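Local coordinates for heme-binding protein A / AI-2 binding protein A (Helicobacter pylori SS1, PDB 6OFQ), which binds short peptides such as STSA in the periplasm and probably hands them to an ABC transporter for import, at residues Asp45-Tyr55 with Tyr134-Tyr143; Lys117-Gln126 with Phe183-Ala192. All coordinates share one frame; numbering follows the deposited sequence. Where two conformers were deposited one is given.

Contact 1: residues Asp45-Tyr55 with Tyr134-Tyr143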
loop_
_atom_site.group_PDB
_atom_site.type_symbol
_atom_site.label_atom_id
_atom_site.label_comp_id
_atom_site.label_asym_id
_atom_site.label_seq_id
_atom_site.Cartn_x
_atom_site.Cartn_y
_atom_site.Cartn_z
ATOM N N ASP A 45 -12.848 -6.601 1.849
ATOM C CA ASP A 45 -12.507 -7.138 0.508
ATOM C C ASP A 45 -11.320 -6.311 -0.008
ATOM O O ASP A 45 -11.489 -5.162 -0.400
ATOM C CB ASP A 45 -13.703 -7.047 -0.456
ATOM C CG ASP A 45 -13.411 -7.569 -1.837
ATOM O OD1 ASP A 45 -12.242 -7.852 -2.194
ATOM O OD2 ASP A 45 -14.371 -7.815 -2.609
ATOM N N PRO A 46 -10.123 -6.898 -0.011
ATOM C CA PRO A 46 -8.925 -6.115 -0.343
ATOM C C PRO A 46 -8.856 -5.638 -1.767
ATOM O O PRO A 46 -8.088 -4.710 -2.053
ATOM C CB PRO A 46 -7.773 -7.047 -0.027
ATOM C CG PRO A 46 -8.387 -8.350 -0.253
ATOM C CD PRO A 46 -9.783 -8.300 0.248
ATOM N N ALA A 47 -9.640 -6.240 -2.681
ATOM C CA ALA A 47 -9.721 -5.748 -4.029
ATOM C C ALA A 47 -10.438 -4.430 -4.169
ATOM O O ALA A 47 -10.232 -3.762 -5.162
ATOM C CB ALA A 47 -10.286 -6.750 -5.021
ATOM N N LEU A 48 -11.184 -4.008 -3.151
ATOM C CA LEU A 48 -11.935 -2.775 -3.239
ATOM C C LEU A 48 -11.212 -1.561 -2.655
ATOM O O LEU A 48 -11.730 -0.437 -2.725
ATOM C CB LEU A 48 -13.250 -2.976 -2.432
ATOM C CG LEU A 48 -14.187 -4.005 -3.053
ATOM C CD1 LEU A 48 -15.438 -4.026 -2.171
ATOM C CD2 LEU A 48 -14.552 -3.775 -4.490
ATOM N N VAL A 49 -10.079 -1.790 -2.014
ATOM C CA VAL A 49 -9.358 -0.727 -1.284
ATOM C C VAL A 49 -7.900 -0.749 -1.734
ATOM O O VAL A 49 -7.482 -1.707 -2.374
ATOM C CB VAL A 49 -9.566 -0.897 0.227
ATOM C CG1 VAL A 49 -10.988 -0.557 0.657
ATOM C CG2 VAL A 49 -9.179 -2.261 0.687
ATOM N N THR A 50 -7.152 0.279 -1.293
ATOM C CA THR A 50 -5.741 0.341 -1.709
ATOM C C THR A 50 -4.766 0.615 -0.583
ATOM O O THR A 50 -3.566 0.735 -0.840
ATOM C CB THR A 50 -5.549 1.470 -2.756
ATOM O OG1 THR A 50 -5.829 2.704 -2.107
ATOM C CG2 THR A 50 -6.417 1.297 -4.015
ATOM N N ASP A 51 -5.244 0.717 0.655
ATOM C CA ASP A 51 -4.493 1.343 1.752
ATOM C C ASP A 51 -4.022 0.295 2.753
ATOM O O ASP A 51 -4.671 -0.691 3.081
ATOM C CB ASP A 51 -5.318 2.447 2.404
ATOM C CG ASP A 51 -6.464 1.900 3.232
ATOM O OD1 ASP A 51 -7.409 1.346 2.579
ATOM O OD2 ASP A 51 -6.415 2.041 4.474
ATOM N N GLY A 52 -2.839 0.611 3.301
ATOM C CA GLY A 52 -2.236 -0.249 4.307
ATOM C C GLY A 52 -3.116 -0.490 5.512
ATOM O O GLY A 52 -3.050 -1.575 6.067
ATOM N N GLU A 53 -3.825 0.544 5.982
ATOM C CA GLU A 53 -4.669 0.294 7.140
ATOM C C GLU A 53 -5.698 -0.787 6.919
ATOM O O GLU A 53 -5.921 -1.652 7.768
ATOM C CB GLU A 53 -5.309 1.599 7.647
ATOM C CG GLU A 53 -4.370 2.675 8.192
ATOM C CD GLU A 53 -3.690 2.365 9.503
ATOM O OE1 GLU A 53 -3.593 1.221 9.946
ATOM O OE2 GLU A 53 -3.256 3.353 10.167
ATOM N N SER A 54 -6.341 -0.782 5.762
ATOM C CA SER A 54 -7.258 -1.858 5.409
ATOM C C SER A 54 -6.543 -3.222 5.361
ATOM O O SER A 54 -7.101 -4.237 5.798
ATOM C CB SER A 54 -7.932 -1.634 4.078
ATOM O OG SER A 54 -8.730 -0.432 4.046
ATOM N N TYR A 55 -5.334 -3.220 4.799
ATOM C CA TYR A 55 -4.625 -4.487 4.660
ATOM C C TYR A 55 -4.099 -5.073 5.935
ATOM O O TYR A 55 -3.738 -6.261 5.900
ATOM C CB TYR A 55 -3.535 -4.381 3.568
ATOM C CG TYR A 55 -4.059 -4.076 2.184
ATOM C CD1 TYR A 55 -5.342 -4.369 1.750
ATOM C CD2 TYR A 55 -3.188 -3.519 1.211
ATOM C CE1 TYR A 55 -5.724 -4.083 0.465
ATOM C CE2 TYR A 55 -3.552 -3.292 -0.077
ATOM C CZ TYR A 55 -4.843 -3.550 -0.463
ATOM O OH TYR A 55 -5.220 -3.372 -1.789
ATOM N N TYR A 134 -20.704 -7.186 -7.040
ATOM C CA TYR A 134 -21.314 -6.087 -6.310
ATOM C C TYR A 134 -22.230 -5.304 -7.242
ATOM O O TYR A 134 -22.041 -5.223 -8.429
ATOM C CB TYR A 134 -20.275 -5.167 -5.718
ATOM C CG TYR A 134 -19.388 -5.893 -4.735
ATOM C CD1 TYR A 134 -19.855 -6.260 -3.498
ATOM C CD2 TYR A 134 -18.043 -6.069 -4.986
ATOM C CE1 TYR A 134 -19.081 -6.900 -2.545
ATOM C CE2 TYR A 134 -17.258 -6.764 -4.070
ATOM C CZ TYR A 134 -17.739 -7.088 -2.828
ATOM O OH TYR A 134 -16.973 -7.726 -1.905
ATOM N N SER A 135 -23.274 -4.764 -6.625
ATOM C CA SER A 135 -24.167 -3.872 -7.347
ATOM C C SER A 135 -23.446 -2.679 -7.899
ATOM O O SER A 135 -22.424 -2.249 -7.338
ATOM C CB SER A 135 -25.235 -3.297 -6.408
ATOM O OG SER A 135 -26.055 -4.417 -6.157
ATOM N N PRO A 136 -23.996 -2.130 -8.980
ATOM C CA PRO A 136 -23.475 -0.819 -9.346
ATOM C C PRO A 136 -23.479 0.136 -8.135
ATOM O O PRO A 136 -24.330 0.126 -7.235
ATOM C CB PRO A 136 -24.364 -0.407 -10.536
ATOM C CG PRO A 136 -24.997 -1.683 -11.013
ATOM C CD PRO A 136 -25.169 -2.535 -9.785
ATOM N N GLY A 137 -22.388 0.878 -8.004
ATOM C CA GLY A 137 -22.258 1.797 -6.892
ATOM C C GLY A 137 -20.823 2.247 -6.786
ATOM O O GLY A 137 -20.057 2.086 -7.729
ATOM N N ALA A 138 -20.462 2.839 -5.649
ATOM C CA ALA A 138 -19.129 3.415 -5.468
ATOM C C ALA A 138 -18.058 2.327 -5.427
ATOM O O ALA A 138 -16.920 2.714 -5.733
ATOM C CB ALA A 138 -19.019 4.280 -4.219
ATOM N N LYS A 139 -18.384 1.045 -5.203
ATOM C CA LYS A 139 -17.282 0.035 -5.148
ATOM C C LYS A 139 -16.560 -0.075 -6.490
ATOM O O LYS A 139 -17.169 -0.089 -7.577
ATOM C CB LYS A 139 -17.738 -1.356 -4.714
ATOM C CG LYS A 139 -18.296 -1.447 -3.301
ATOM C CD LYS A 139 -18.911 -2.786 -2.984
ATOM C CE LYS A 139 -19.022 -3.134 -1.516
ATOM N NZ LYS A 139 -19.999 -2.197 -0.919
ATOM N N SER A 140 -15.240 -0.132 -6.373
ATOM C CA SER A 140 -14.394 -0.154 -7.535
ATOM C C SER A 140 -13.183 -1.050 -7.263
ATOM O O SER A 140 -12.607 -1.036 -6.166
ATOM C CB SER A 140 -13.865 1.227 -7.839
ATOM O OG SER A 140 -13.016 1.168 -8.970
ATOM N N TYR A 141 -12.751 -1.785 -8.299
ATOM C CA TYR A 141 -11.534 -2.603 -8.239
ATOM C C TYR A 141 -10.362 -1.754 -8.642
ATOM O O TYR A 141 -9.852 -1.835 -9.751
ATOM C CB TYR A 141 -11.723 -3.844 -9.141
ATOM C CG TYR A 141 -12.826 -4.793 -8.643
ATOM C CD1 TYR A 141 -12.727 -5.455 -7.427
ATOM C CD2 TYR A 141 -13.953 -5.083 -9.446
ATOM C CE1 TYR A 141 -13.723 -6.291 -6.936
ATOM C CE2 TYR A 141 -14.893 -6.021 -9.013
ATOM C CZ TYR A 141 -14.793 -6.595 -7.774
ATOM O OH TYR A 141 -15.789 -7.441 -7.330
ATOM N N LYS A 142 -9.926 -0.946 -7.674
ATOM C CA LYS A 142 -8.997 0.127 -7.938
ATOM C C LYS A 142 -7.620 -0.267 -8.400
ATOM O O LYS A 142 -7.109 0.279 -9.396
ATOM C CB LYS A 142 -8.858 1.103 -6.726
ATOM C CG LYS A 142 -10.145 1.862 -6.368
ATOM C CD LYS A 142 -10.036 2.531 -4.986
ATOM C CE LYS A 142 -11.300 2.912 -4.226
ATOM N NZ LYS A 142 -10.964 3.755 -3.041
ATOM N N TYR A 143 -6.964 -1.206 -7.722
ATOM C CA TYR A 143 -5.691 -1.682 -8.188
ATOM C C TYR A 143 -5.843 -2.282 -9.563
ATOM O O TYR A 143 -4.939 -2.083 -10.383
ATOM C CB TYR A 143 -5.097 -2.729 -7.257
ATOM C CG TYR A 143 -4.115 -2.221 -6.189
ATOM C CD1 TYR A 143 -2.802 -2.014 -6.546
ATOM C CD2 TYR A 143 -4.447 -2.113 -4.846
ATOM C CE1 TYR A 143 -1.836 -1.634 -5.625
ATOM C CE2 TYR A 143 -3.503 -1.750 -3.887
ATOM C CZ TYR A 143 -2.200 -1.557 -4.308
ATOM O OH TYR A 143 -1.268 -1.283 -3.327
HETATM O O HOH W 1 -8.115 -1.979 -5.076
HETATM O O HOH W 2 -14.195 0.407 -3.729
HETATM O O HOH W 3 -12.446 2.022 -1.385
HETATM O O HOH W 4 -8.434 4.145 -2.040
#
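The phenol of Y134 and the carboxylate of D45 come at each other from opposite directions, and Y134 OH gives its proton to the anti lone pair of D45 OD2 at 2.7 Å, with ring and carboxylate planes 44° apart. Aspartate suits the place because its short carboxylate has two oxygens for separate jobs: while OD2 takes the phenol, OD1 accepts A47 N, closing an Asx turn. Next along, the branched end of L48 is shared out. CD1 lies against the aliphatic part of K139, and CD2 meets Y141 CE1 at 3.6 Å; A47 CB comes to the edge of that same tyrosine ring. With CG anti to its carbonyl carbon (chi1 -64°) and an extended chain beyond, K142 passes T50 CG2 at about a right angle and sends NZ to two waters, one bridging to L48 O and the other to T50 OG1. A third water joins A47 O and V49 O to Y143 N. At the far end Y143 CE2 sits at the edge of the Y55 ring, 3.2 Å from OH. The arrangement is two loops, each running into the first turn of a helix (52-61 and 142-147), packed together in a type II periplasmic binding protein.

Contact 2: residues Lys117-Gln126 with Phe183-Ala192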
loop_
_atom_site.group_PDB
_atom_site.type_symbol
_atom_site.label_atom_id
_atom_site.label_comp_id
_atom_site.label_asym_id
_atom_site.label_seq_id
_atom_site.Cartn_x
_atom_site.Cartn_y
_atom_site.Cartn_z
ATOM N N LYS A 117 -12.078 -22.780 -9.038
ATOM C CA LYS A 117 -13.191 -21.859 -9.206
ATOM C C LYS A 117 -13.114 -20.606 -8.334
ATOM O O LYS A 117 -13.661 -19.574 -8.696
ATOM C CB LYS A 117 -14.543 -22.549 -8.972
ATOM C CG LYS A 117 -14.905 -22.908 -7.544
ATOM C CD LYS A 117 -16.319 -23.485 -7.526
ATOM C CE LYS A 117 -16.873 -23.599 -6.117
ATOM N NZ LYS A 117 -18.173 -24.327 -6.065
ATOM N N ASP A 118 -12.390 -20.701 -7.228
ATOM C CA ASP A 118 -12.241 -19.567 -6.316
ATOM C C ASP A 118 -11.232 -18.582 -6.909
ATOM O O ASP A 118 -11.373 -17.369 -6.758
ATOM C CB ASP A 118 -11.783 -20.001 -4.945
ATOM C CG ASP A 118 -12.740 -21.050 -4.342
ATOM O OD1 ASP A 118 -13.903 -20.587 -4.274
ATOM O OD2 ASP A 118 -12.287 -22.134 -3.920
ATOM N N VAL A 119 -10.230 -19.092 -7.616
ATOM C CA VAL A 119 -9.289 -18.227 -8.356
ATOM C C VAL A 119 -10.020 -17.500 -9.474
ATOM O O VAL A 119 -9.889 -16.311 -9.654
ATOM C CB VAL A 119 -8.071 -19.003 -8.834
ATOM C CG1 VAL A 119 -7.079 -18.085 -9.512
ATOM C CG2 VAL A 119 -7.397 -19.780 -7.711
ATOM N N LEU A 120 -10.765 -18.253 -10.300
ATOM C CA LEU A 120 -11.591 -17.677 -11.341
ATOM C C LEU A 120 -12.507 -16.643 -10.760
ATOM O O LEU A 120 -12.588 -15.543 -11.282
ATOM C CB LEU A 120 -12.401 -18.742 -12.112
ATOM C CG LEU A 120 -11.604 -19.768 -12.919
ATOM C CD1 LEU A 120 -12.610 -20.626 -13.704
ATOM C CD2 LEU A 120 -10.683 -19.039 -13.879
ATOM N N PHE A 121 -13.231 -16.934 -9.679
ATOM C CA PHE A 121 -14.108 -15.895 -9.167
ATOM C C PHE A 121 -13.378 -14.616 -8.765
ATOM O O PHE A 121 -13.754 -13.505 -9.114
ATOM C CB PHE A 121 -14.781 -16.432 -7.908
ATOM C CG PHE A 121 -15.586 -15.375 -7.138
ATOM C CD1 PHE A 121 -16.671 -14.730 -7.696
ATOM C CD2 PHE A 121 -15.136 -14.957 -5.900
ATOM C CE1 PHE A 121 -17.383 -13.770 -7.008
ATOM C CE2 PHE A 121 -15.834 -13.946 -5.228
ATOM C CZ PHE A 121 -16.900 -13.346 -5.797
ATOM N N SER A 122 -12.260 -14.800 -8.074
ATOM C CA SER A 122 -11.533 -13.673 -7.487
ATOM C C SER A 122 -10.941 -12.736 -8.518
ATOM O O SER A 122 -10.890 -11.542 -8.296
ATOM C CB SER A 122 -10.468 -14.216 -6.540
ATOM O OG SER A 122 -11.042 -14.929 -5.452
ATOM N N PHE A 123 -10.457 -13.335 -9.615
ATOM C CA PHE A 123 -9.877 -12.573 -10.713
ATOM C C PHE A 123 -10.915 -12.104 -11.716
ATOM O O PHE A 123 -10.910 -10.965 -12.134
ATOM C CB PHE A 123 -8.785 -13.384 -11.442
ATOM C CG PHE A 123 -7.447 -13.485 -10.729
ATOM C CD1 PHE A 123 -7.306 -14.178 -9.545
ATOM C CD2 PHE A 123 -6.321 -12.950 -11.312
ATOM C CE1 PHE A 123 -6.117 -14.186 -8.850
ATOM C CE2 PHE A 123 -5.139 -13.013 -10.653
ATOM C CZ PHE A 123 -5.009 -13.723 -9.505
ATOM N N GLU A 124 -11.783 -13.028 -12.171
ATOM C CA GLU A 124 -12.744 -12.722 -13.205
ATOM C C GLU A 124 -13.746 -11.634 -12.827
ATOM O O GLU A 124 -14.155 -10.852 -13.681
ATOM C CB GLU A 124 -13.501 -13.904 -13.770
ATOM C CG GLU A 124 -12.647 -14.910 -14.508
ATOM C CD GLU A 124 -13.502 -16.092 -15.001
ATOM O OE1 GLU A 124 -14.536 -16.438 -14.405
ATOM O OE2 GLU A 124 -12.960 -16.706 -15.940
ATOM N N ARG A 125 -14.031 -11.518 -11.544
ATOM C CA ARG A 125 -14.913 -10.474 -11.113
ATOM C C ARG A 125 -14.354 -9.095 -11.407
ATOM O O ARG A 125 -15.109 -8.121 -11.546
ATOM C CB ARG A 125 -15.213 -10.661 -9.641
ATOM C CG ARG A 125 -14.050 -10.325 -8.701
ATOM C CD ARG A 125 -14.281 -10.844 -7.297
ATOM N NE ARG A 125 -13.173 -10.518 -6.402
ATOM C CZ ARG A 125 -13.210 -9.750 -5.327
ATOM N NH1 ARG A 125 -14.340 -9.189 -4.926
ATOM N NH2 ARG A 125 -12.114 -9.583 -4.599
ATOM N N GLN A 126 -13.029 -8.960 -11.416
ATOM C CA GLN A 126 -12.359 -7.699 -11.701
ATOM C C GLN A 126 -12.151 -7.514 -13.181
ATOM O O GLN A 126 -12.199 -6.378 -13.663
ATOM C CB GLN A 126 -11.031 -7.647 -10.930
ATOM C CG GLN A 126 -11.165 -8.068 -9.473
ATOM C CD GLN A 126 -9.928 -7.830 -8.607
ATOM O OE1 GLN A 126 -9.424 -6.694 -8.604
ATOM N NE2 GLN A 126 -9.437 -8.862 -7.897
ATOM N N PHE A 183 -4.771 -7.222 -3.564
ATOM C CA PHE A 183 -5.969 -7.140 -4.401
ATOM C C PHE A 183 -6.297 -8.424 -5.112
ATOM O O PHE A 183 -7.414 -8.573 -5.614
ATOM C CB PHE A 183 -5.922 -5.910 -5.329
ATOM C CG PHE A 183 -5.086 -6.105 -6.580
ATOM C CD1 PHE A 183 -3.700 -6.073 -6.613
ATOM C CD2 PHE A 183 -5.723 -6.341 -7.796
ATOM C CE1 PHE A 183 -2.959 -6.157 -7.776
ATOM C CE2 PHE A 183 -4.995 -6.420 -8.965
ATOM C CZ PHE A 183 -3.612 -6.402 -8.976
ATOM N N LEU A 184 -5.304 -9.313 -5.209
ATOM C CA LEU A 184 -5.481 -10.605 -5.847
ATOM C C LEU A 184 -5.644 -11.717 -4.843
ATOM O O LEU A 184 -5.416 -12.906 -5.149
ATOM C CB LEU A 184 -4.351 -10.859 -6.842
ATOM C CG LEU A 184 -4.343 -9.863 -7.978
ATOM C CD1 LEU A 184 -3.110 -10.102 -8.854
ATOM C CD2 LEU A 184 -5.643 -9.842 -8.805
ATOM N N SER A 185 -6.075 -11.385 -3.637
ATOM C CA SER A 185 -6.504 -12.358 -2.668
ATOM C C SER A 185 -7.627 -13.294 -3.148
ATOM O O SER A 185 -8.459 -12.888 -3.971
ATOM C CB SER A 185 -7.019 -11.584 -1.464
ATOM O OG SER A 185 -6.022 -10.925 -0.722
ATOM N N ILE A 186 -7.572 -14.511 -2.641
ATOM C CA ILE A 186 -8.563 -15.523 -3.038
ATOM C C ILE A 186 -9.761 -15.533 -2.074
ATOM O O ILE A 186 -9.586 -15.913 -0.920
ATOM C CB ILE A 186 -7.931 -16.900 -3.172
ATOM C CG1 ILE A 186 -6.713 -16.896 -4.130
ATOM C CG2 ILE A 186 -8.963 -17.901 -3.685
ATOM C CD1 ILE A 186 -6.917 -16.210 -5.462
ATOM N N LEU A 187 -10.889 -15.075 -2.621
ATOM C CA LEU A 187 -12.151 -15.148 -1.859
ATOM C C LEU A 187 -12.874 -16.421 -2.249
ATOM O O LEU A 187 -12.474 -17.112 -3.190
ATOM C CB LEU A 187 -13.013 -13.956 -2.234
ATOM C CG LEU A 187 -12.692 -12.632 -1.539
ATOM C CD1 LEU A 187 -11.284 -12.115 -1.820
ATOM C CD2 LEU A 187 -13.730 -11.585 -1.884
ATOM N N SER A 188 -13.896 -16.764 -1.455
ATOM C CA SER A 188 -14.649 -17.995 -1.712
ATOM C C SER A 188 -15.858 -17.765 -2.607
ATOM O O SER A 188 -16.815 -17.055 -2.256
ATOM C CB SER A 188 -15.157 -18.562 -0.392
ATOM O OG SER A 188 -16.172 -19.561 -0.593
ATOM N N LYS A 189 -15.868 -18.515 -3.725
ATOM C CA LYS A 189 -17.019 -18.531 -4.623
ATOM C C LYS A 189 -18.294 -19.114 -3.956
ATOM O O LYS A 189 -19.354 -18.539 -4.206
ATOM C CB LYS A 189 -16.649 -19.344 -5.877
ATOM C CG LYS A 189 -17.762 -19.370 -6.922
ATOM C CD LYS A 189 -18.211 -18.007 -7.351
ATOM C CE LYS A 189 -18.767 -17.889 -8.770
ATOM N NZ LYS A 189 -20.203 -18.185 -8.910
ATOM N N ASP A 190 -18.095 -20.174 -3.175
ATOM C CA ASP A 190 -19.252 -20.764 -2.442
ATOM C C ASP A 190 -19.898 -19.728 -1.529
ATOM O O ASP A 190 -21.138 -19.524 -1.525
ATOM C CB ASP A 190 -18.874 -22.059 -1.729
ATOM C CG ASP A 190 -18.526 -23.181 -2.691
ATOM O OD1 ASP A 190 -19.288 -23.427 -3.642
ATOM O OD2 ASP A 190 -17.396 -23.689 -2.672
ATOM N N TYR A 191 -19.058 -19.014 -0.754
ATOM C CA TYR A 191 -19.578 -17.969 0.129
ATOM C C TYR A 191 -20.257 -16.836 -0.648
ATOM O O TYR A 191 -21.359 -16.351 -0.349
ATOM C CB TYR A 191 -18.473 -17.451 1.067
ATOM C CG TYR A 191 -18.895 -16.325 2.000
ATOM C CD1 TYR A 191 -19.943 -16.508 2.888
ATOM C CD2 TYR A 191 -18.202 -15.122 2.083
ATOM C CE1 TYR A 191 -20.332 -15.551 3.778
ATOM C CE2 TYR A 191 -18.532 -14.167 3.017
ATOM C CZ TYR A 191 -19.603 -14.375 3.863
ATOM O OH TYR A 191 -19.970 -13.410 4.784
ATOM N N ALA A 192 -19.622 -16.364 -1.724
ATOM C CA ALA A 192 -20.204 -15.361 -2.594
ATOM C C ALA A 192 -21.564 -15.804 -3.183
ATOM O O ALA A 192 -22.457 -14.970 -3.193
ATOM C CB ALA A 192 -19.229 -15.067 -3.754
HETATM O O HOH W 5 -15.614 -21.548 -2.420
HETATM O O HOH W 6 -9.426 -10.546 -5.099
#
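One face of the F123 ring carries L184 CD2, a CH-pi contact 4.0 Å from the centroid and 21° off the normal, while I186 CD1 lies at the ring's edge. The setting is a loop laid along helix 116-127 that runs into the N-terminus of helix 189-197, and the polar side chains of the first helix grip its backbone. In F183 the edge receives Q126 OE1, with amide and ring planes 80° apart, and L184 CG sits over the centre of one face. The guanidinium of R125 has L187 CD2 over one face and a water at its in-plane edge, while NH1 makes a salt bridge to D45. F121 bears R125 CD on one face, meets L187 CB at its edge and touches A192 CB with CZ. Q126 NE2 donates to F183 O at 3.1 Å and also to S122 O, so its amide is held by one oxygen from each segment. S122 OG serves both ways, giving its proton to D118 O and accepting from L187 N at 2.8 Å; a hydroxyl suits the place because it can do both. S188, the N-cap, takes Y191 N on its own OG. In one of its two conformers K117 reaches D190 OD1 with NZ, so that salt bridge may be part-time. A short aspartate fits beside the new helix end, where D118 OD1 accepts K189 N at 2.9 Å, nearly along its C-O axis, and takes a proton from a water that also joins S188 OG, D190 N and D190 OD2.

How the contacts relate
From the N terminus the chain runs through 45-55, then through the antiparallel sheet strands 66-68, 75-85 and 91-96 to helix 116-127. Residues 134-143 follow, and there contact 1 closes a loop of 78 residues. The chain continues through helix 142-147 and strands 153-160 and 163-168 before 183-192 returns to helix 116-127, so that contact 2 closes a loop of 56. The two loops cross rather than nest. They meet where R125 NH1 forms a salt bridge with D45 OD2 at 2.7 Å and the rings of Y143 and F183 lie nearly parallel. Helices 116-127, 142-147 and 189-197, flanking strands 153-160 and 163-168 in sequence, are thus joined to the start of helix 52-61.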